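Long-range contacts in protein yciO (PDB 1K7J), which is of unknown function but may bind double-stranded RNA: residues 30-35 and 140-145; 151-156 and 179-184. All coordinates share one frame; numbering follows the deposited sequence.

Contact 1 (30-35 and 140-145). With SO4 (sulfate ion), chain B.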
loop_
_atom_site.group_PDB
_atom_site.type_symbol
_atom_site.label_atom_id
_atom_site.label_comp_id
_atom_site.label_asym_id
_atom_site.label_seq_id
_atom_site.Cartn_x
_atom_site.Cartn_y
_atom_site.Cartn_z
ATOM N N ILE A 30 4.116 9.813 3.745
ATOM C CA ILE A 30 2.762 10.136 4.166
ATOM C C ILE A 30 1.992 8.937 4.688
ATOM O O ILE A 30 2.355 7.786 4.445
ATOM C CB ILE A 30 1.936 10.745 3.005
ATOM C CG1 ILE A 30 1.545 9.652 2.003
ATOM C CG2 ILE A 30 2.745 11.832 2.302
ATOM C CD1 ILE A 30 0.594 10.129 0.919
ATOM N N VAL A 31 0.931 9.231 5.430
ATOM C CA VAL A 31 0.041 8.209 5.952
ATOM C C VAL A 31 -1.267 8.510 5.237
ATOM O O VAL A 31 -1.742 9.649 5.249
ATOM C CB VAL A 31 -0.166 8.334 7.476
ATOM C CG1 VAL A 31 -1.291 7.402 7.926
ATOM C CG2 VAL A 31 1.125 7.979 8.203
ATOM N N TYR A 32 -1.837 7.506 4.588
ATOM C CA TYR A 32 -3.086 7.710 3.871
ATOM C C TYR A 32 -4.038 6.541 4.060
ATOM O O TYR A 32 -3.620 5.415 4.316
ATOM C CB TYR A 32 -2.819 7.934 2.378
ATOM C CG TYR A 32 -2.210 6.759 1.646
ATOM C CD1 TYR A 32 -0.856 6.447 1.779
ATOM C CD2 TYR A 32 -2.983 5.981 0.787
ATOM C CE1 TYR A 32 -0.286 5.384 1.064
ATOM C CE2 TYR A 32 -2.427 4.923 0.071
ATOM C CZ TYR A 32 -1.080 4.632 0.211
ATOM O OH TYR A 32 -0.526 3.605 -0.527
ATOM N N PRO A 33 -5.343 6.795 3.926
ATOM C CA PRO A 33 -6.345 5.745 4.096
ATOM C C PRO A 33 -6.517 4.830 2.891
ATOM O O PRO A 33 -6.380 5.265 1.751
ATOM C CB PRO A 33 -7.614 6.540 4.368
ATOM C CG PRO A 33 -7.432 7.729 3.456
ATOM C CD PRO A 33 -5.983 8.105 3.696
ATOM N N THR A 34 -6.803 3.555 3.155
ATOM C CA THR A 34 -7.080 2.593 2.091
ATOM C C THR A 34 -8.346 1.873 2.541
ATOM O O THR A 34 -8.862 2.136 3.629
ATOM C CB THR A 34 -5.961 1.531 1.901
ATOM O OG1 THR A 34 -6.019 0.567 2.960
ATOM C CG2 THR A 34 -4.590 2.190 1.876
ATOM N N ASP A 35 -8.850 0.973 1.709
ATOM C CA ASP A 35 -10.050 0.217 2.049
ATOM C C ASP A 35 -9.776 -0.749 3.203
ATOM O O ASP A 35 -10.703 -1.187 3.885
ATOM C CB ASP A 35 -10.522 -0.575 0.835
ATOM C CG ASP A 35 -9.415 -1.409 0.235
ATOM O OD1 ASP A 35 -8.631 -0.858 -0.565
ATOM O OD2 ASP A 35 -9.315 -2.605 0.584
HETATM N N MSE A 140 2.670 3.845 -5.685
HETATM C CA MSE A 140 3.224 4.463 -4.496
HETATM C C MSE A 140 3.855 3.344 -3.669
HETATM O O MSE A 140 3.225 2.314 -3.448
HETATM C CB MSE A 140 2.097 5.143 -3.713
HETATM C CG MSE A 140 2.508 5.837 -2.437
HETATM SE SE MSE A 140 1.412 7.406 -2.118
HETATM C CE MSE A 140 -0.340 6.634 -2.367
ATOM N N LEU A 141 5.108 3.517 -3.257
ATOM C CA LEU A 141 5.755 2.508 -2.427
ATOM C C LEU A 141 5.030 2.602 -1.096
ATOM O O LEU A 141 4.907 3.692 -0.530
ATOM C CB LEU A 141 7.237 2.821 -2.238
ATOM C CG LEU A 141 7.953 1.913 -1.232
ATOM C CD1 LEU A 141 7.897 0.463 -1.702
ATOM C CD2 LEU A 141 9.391 2.374 -1.075
ATOM N N SER A 142 4.546 1.473 -0.593
ATOM C CA SER A 142 3.787 1.490 0.648
ATOM C C SER A 142 3.946 0.249 1.506
ATOM O O SER A 142 4.650 -0.694 1.154
ATOM C CB SER A 142 2.295 1.643 0.330
ATOM O OG SER A 142 2.047 2.708 -0.571
ATOM N N THR A 143 3.277 0.297 2.653
ATOM C CA THR A 143 3.191 -0.804 3.610
ATOM C C THR A 143 1.952 -0.474 4.426
ATOM O O THR A 143 1.551 0.692 4.516
ATOM C CB THR A 143 4.394 -0.900 4.598
ATOM O OG1 THR A 143 4.346 0.188 5.531
ATOM C CG2 THR A 143 5.713 -0.889 3.855
ATOM N N SER A 144 1.313 -1.487 4.994
ATOM C CA SER A 144 0.147 -1.220 5.820
ATOM C C SER A 144 0.687 -0.571 7.085
ATOM O O SER A 144 1.835 -0.805 7.462
ATOM C CB SER A 144 -0.569 -2.520 6.184
ATOM O OG SER A 144 -1.091 -3.155 5.033
ATOM N N LEU A 145 -0.122 0.257 7.729
ATOM C CA LEU A 145 0.315 0.889 8.960
ATOM C C LEU A 145 -0.223 0.081 10.131
ATOM O O LEU A 145 -1.417 0.106 10.418
ATOM C CB LEU A 145 -0.205 2.328 9.049
ATOM C CG LEU A 145 0.252 3.121 10.278
ATOM C CD1 LEU A 145 1.773 3.173 10.322
ATOM C CD2 LEU A 145 -0.327 4.530 10.227
HETATM S S SO4 B . 1.764 -5.352 4.758
HETATM O O1 SO4 B . 0.367 -5.197 4.313
HETATM O O2 SO4 B . 2.330 -4.036 5.095
HETATM O O3 SO4 B . 1.809 -6.219 5.953
HETATM O O4 SO4 B . 2.552 -5.965 3.674
#

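Contact 2 (151-156 and 179-184)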
loop_
_atom_site.group_PDB
_atom_site.type_symbol
_atom_site.label_atom_id
_atom_site.label_comp_id
_atom_site.label_asym_id
_atom_site.label_seq_id
_atom_site.Cartn_x
_atom_site.Cartn_y
_atom_site.Cartn_z
ATOM N N GLU A 151 -1.630 -7.749 14.813
ATOM C CA GLU A 151 -2.248 -8.374 13.651
ATOM C C GLU A 151 -3.228 -7.376 13.053
ATOM O O GLU A 151 -3.878 -7.658 12.049
ATOM C CB GLU A 151 -3.024 -9.626 14.059
ATOM C CG GLU A 151 -2.235 -10.658 14.839
ATOM C CD GLU A 151 -3.116 -11.799 15.313
ATOM O OE1 GLU A 151 -4.141 -11.516 15.974
ATOM O OE2 GLU A 151 -2.787 -12.973 15.029
ATOM N N PHE A 152 -3.329 -6.208 13.682
ATOM C CA PHE A 152 -4.263 -5.177 13.242
ATOM C C PHE A 152 -3.587 -3.942 12.680
ATOM O O PHE A 152 -2.437 -3.644 13.002
ATOM C CB PHE A 152 -5.149 -4.750 14.415
ATOM C CG PHE A 152 -5.888 -5.885 15.065
ATOM C CD1 PHE A 152 -6.926 -6.529 14.400
ATOM C CD2 PHE A 152 -5.550 -6.307 16.348
ATOM C CE1 PHE A 152 -7.622 -7.579 15.004
ATOM C CE2 PHE A 152 -6.237 -7.355 16.963
ATOM C CZ PHE A 152 -7.276 -7.992 16.289
ATOM N N THR A 153 -4.311 -3.220 11.832
ATOM C CA THR A 153 -3.786 -1.991 11.250
ATOM C C THR A 153 -4.330 -0.830 12.065
ATOM O O THR A 153 -5.373 -0.954 12.717
ATOM C CB THR A 153 -4.259 -1.779 9.795
ATOM O OG1 THR A 153 -5.678 -1.580 9.776
ATOM C CG2 THR A 153 -3.900 -2.968 8.936
ATOM N N GLU A 154 -3.621 0.293 12.044
ATOM C CA GLU A 154 -4.086 1.476 12.751
ATOM C C GLU A 154 -5.285 1.968 11.948
ATOM O O GLU A 154 -5.272 1.937 10.715
ATOM C CB GLU A 154 -2.985 2.538 12.812
ATOM C CG GLU A 154 -1.828 2.132 13.718
ATOM C CD GLU A 154 -0.799 3.233 13.918
ATOM O OE1 GLU A 154 -1.095 4.225 14.619
ATOM O OE2 GLU A 154 0.314 3.101 13.368
ATOM N N SER A 155 -6.325 2.410 12.643
ATOM C CA SER A 155 -7.542 2.838 11.966
ATOM C C SER A 155 -8.084 4.190 12.407
ATOM O O SER A 155 -8.989 4.727 11.771
ATOM C CB SER A 155 -8.626 1.781 12.175
ATOM O OG SER A 155 -8.919 1.635 13.558
ATOM N N ASP A 156 -7.538 4.722 13.498
ATOM C CA ASP A 156 -7.964 6.005 14.056
ATOM C C ASP A 156 -6.949 7.083 13.667
ATOM O O ASP A 156 -5.824 7.090 14.164
ATOM C CB ASP A 156 -8.035 5.884 15.582
ATOM C CG ASP A 156 -8.562 7.135 16.253
ATOM O OD1 ASP A 156 -8.314 8.247 15.744
ATOM O OD2 ASP A 156 -9.213 6.999 17.311
ATOM N N GLN A 179 -9.807 -2.275 11.221
ATOM C CA GLN A 179 -8.457 -2.620 11.656
ATOM C C GLN A 179 -7.974 -3.950 11.089
ATOM O O GLN A 179 -6.900 -4.428 11.448
ATOM C CB GLN A 179 -8.377 -2.646 13.184
ATOM C CG GLN A 179 -9.606 -3.203 13.862
ATOM C CD GLN A 179 -10.379 -2.135 14.624
ATOM O OE1 GLN A 179 -10.772 -1.105 14.062
ATOM N NE2 GLN A 179 -10.600 -2.375 15.909
ATOM N N LYS A 180 -8.771 -4.547 10.210
ATOM C CA LYS A 180 -8.397 -5.810 9.585
ATOM C C LYS A 180 -7.570 -5.474 8.346
ATOM O O LYS A 180 -8.004 -4.699 7.496
ATOM C CB LYS A 180 -9.645 -6.605 9.187
ATOM C CG LYS A 180 -9.339 -7.988 8.622
ATOM C CD LYS A 180 -10.602 -8.742 8.232
ATOM C CE LYS A 180 -11.458 -9.080 9.441
ATOM N NZ LYS A 180 -12.692 -9.824 9.044
ATOM N N PRO A 181 -6.363 -6.044 8.234
ATOM C CA PRO A 181 -5.499 -5.776 7.079
ATOM C C PRO A 181 -5.946 -6.551 5.845
ATOM O O PRO A 181 -6.904 -7.323 5.899
ATOM C CB PRO A 181 -4.130 -6.221 7.577
ATOM C CG PRO A 181 -4.481 -7.417 8.414
ATOM C CD PRO A 181 -5.684 -6.924 9.204
ATOM N N THR A 182 -5.261 -6.332 4.729
ATOM C CA THR A 182 -5.596 -7.043 3.502
ATOM C C THR A 182 -5.264 -8.523 3.639
ATOM O O THR A 182 -4.454 -8.925 4.480
ATOM C CB THR A 182 -4.776 -6.549 2.293
ATOM O OG1 THR A 182 -3.382 -6.730 2.570
ATOM C CG2 THR A 182 -5.056 -5.090 1.991
ATOM N N THR A 183 -5.909 -9.333 2.813
ATOM C CA THR A 183 -5.600 -10.748 2.785
ATOM C C THR A 183 -4.414 -10.789 1.833
ATOM O O THR A 183 -4.464 -10.206 0.744
ATOM C CB THR A 183 -6.768 -11.560 2.222
ATOM O OG1 THR A 183 -7.781 -11.660 3.228
ATOM C CG2 THR A 183 -6.313 -12.956 1.799
ATOM N N VAL A 184 -3.337 -11.439 2.253
ATOM C CA VAL A 184 -2.143 -11.517 1.425
ATOM C C VAL A 184 -2.045 -12.893 0.787
ATOM O O VAL A 184 -2.028 -13.910 1.480
ATOM C CB VAL A 184 -0.873 -11.243 2.262
ATOM C CG1 VAL A 184 0.363 -11.292 1.375
ATOM C CG2 VAL A 184 -0.984 -9.884 2.940
#

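Contact 1 (30-35 and 140-145)
The first torsions of Y32 and M140 start the two side chains toward each other. In Y32, CG sits between the backbone N and the carbonyl carbon (chi1 64°). In M140, a selenomethionine, CG is anti to the backbone N (chi1 180°), and bends at chi2 and chi3 then bring CE to the ring. The side chains meet tip to tip. The methyl CE of M140 lies over one face of the Y32 ring, offset toward the rim. It is 3.7 Å from the ring centroid, a CH-pi contact. It comes closest to CZ of Y32, at 3.3 Å. The selenium stands obliquely to the same ring, a Met-aromatic contact.

At the ring edge, near its plane, S142 OG shares a hydrogen bond with Y32 OH, 2.7 Å long. This gives both buried hydroxyls a partner. Strands 30-34 and 140-144 belong to the mixed sheet of this YrdC-like fold. They meet through side chains, with strand 37-43 lying between them in the sheet. Their axes come no closer than 9.3 Å and lie at 70°. M68 of strand 66-68 also packs on Y32 and S142.

Two apolar pairs extend the contact, and in each the side chains cross at about a right angle. I30 CD1 touches the selenium of M140 at 4.2 Å. V31 CG1 meets L145 CD2 at 3.8 Å. Near the end of strand 140-144, S144 binds a sulfate ion, probably from the crystallisation liquor. S144 N donates to O2 at 2.7 Å and S144 OG to O1 at 2.6 Å. R57 and R196 hold the same ion.

Contact 2 (151-156 and 179-184)
T153 and Q179 form the main polar link between the loop 151-156 and the loop part of 179-184. T153 N donates to Q179 O at 2.9 Å, and the bond is nearly straight, with 166° at the hydrogen. The N lies 31° from the plane of the carbonyl. The same oxygen also receives a CA-H...O contact from F152 CA at 3.3 Å. It lies at the edge of the F152 ring, near the ring plane, 3.6 Å from CD1 of F152. One carbonyl thus faces two successive residues of 151-156.

A second polar contact joins side chains. Q179 CG sits between its backbone N and carbonyl carbon (chi1 38°), and the bend at chi2 turns CD toward the 151-156 side. S155 OG and Q179 OE1 are 3.3 Å apart. This is at best a weak hydrogen bond, since the hydroxyl proton has another acceptor nearby.

Carbon packing has two places. T153 CG2 is anti to the carbonyl carbon of its own residue and meets P181 CB at 3.5 Å, the two side chains crossing obliquely. Q179 CB packs against F152 CB at 4.0 Å. P181 CD makes a van der Waals contact with E151 O at 3.4 Å. A serine in place of T153 would remove CG2 and would probably open a small gap beside the P181 ring.

The contact joins the loop before helix 157-164 to the loop leading into strand 183-186. D156 is the N-cap of that helix, and R196 of strand 193-196 also packs on P181. Since the strong hydrogen bond is backbone to backbone, this link does not depend on a polar side chain. T153 and P181 add a buried apolar patch, while F152 and Q179 lie at the exposed margin.

Contact 1 is core: all its touching residues are buried, and it ties two strands of the central sheet. Contact 2 is partly buried and lies farther from the centre of the chain. It joins two loops, one of which leads into another strand of the same sheet. Their chemistry follows their place. Contact 1 relies on side chains, with apolar packing and a hydroxyl pair. Contact 2 combines a backbone hydrogen bond with T153-P181 packing and a possible weak side-chain bond toward the exposed side. The two meet at L145. Its O probably accepts a hydrogen bond from E154 N (2.7 Å) and packs on T153 CB.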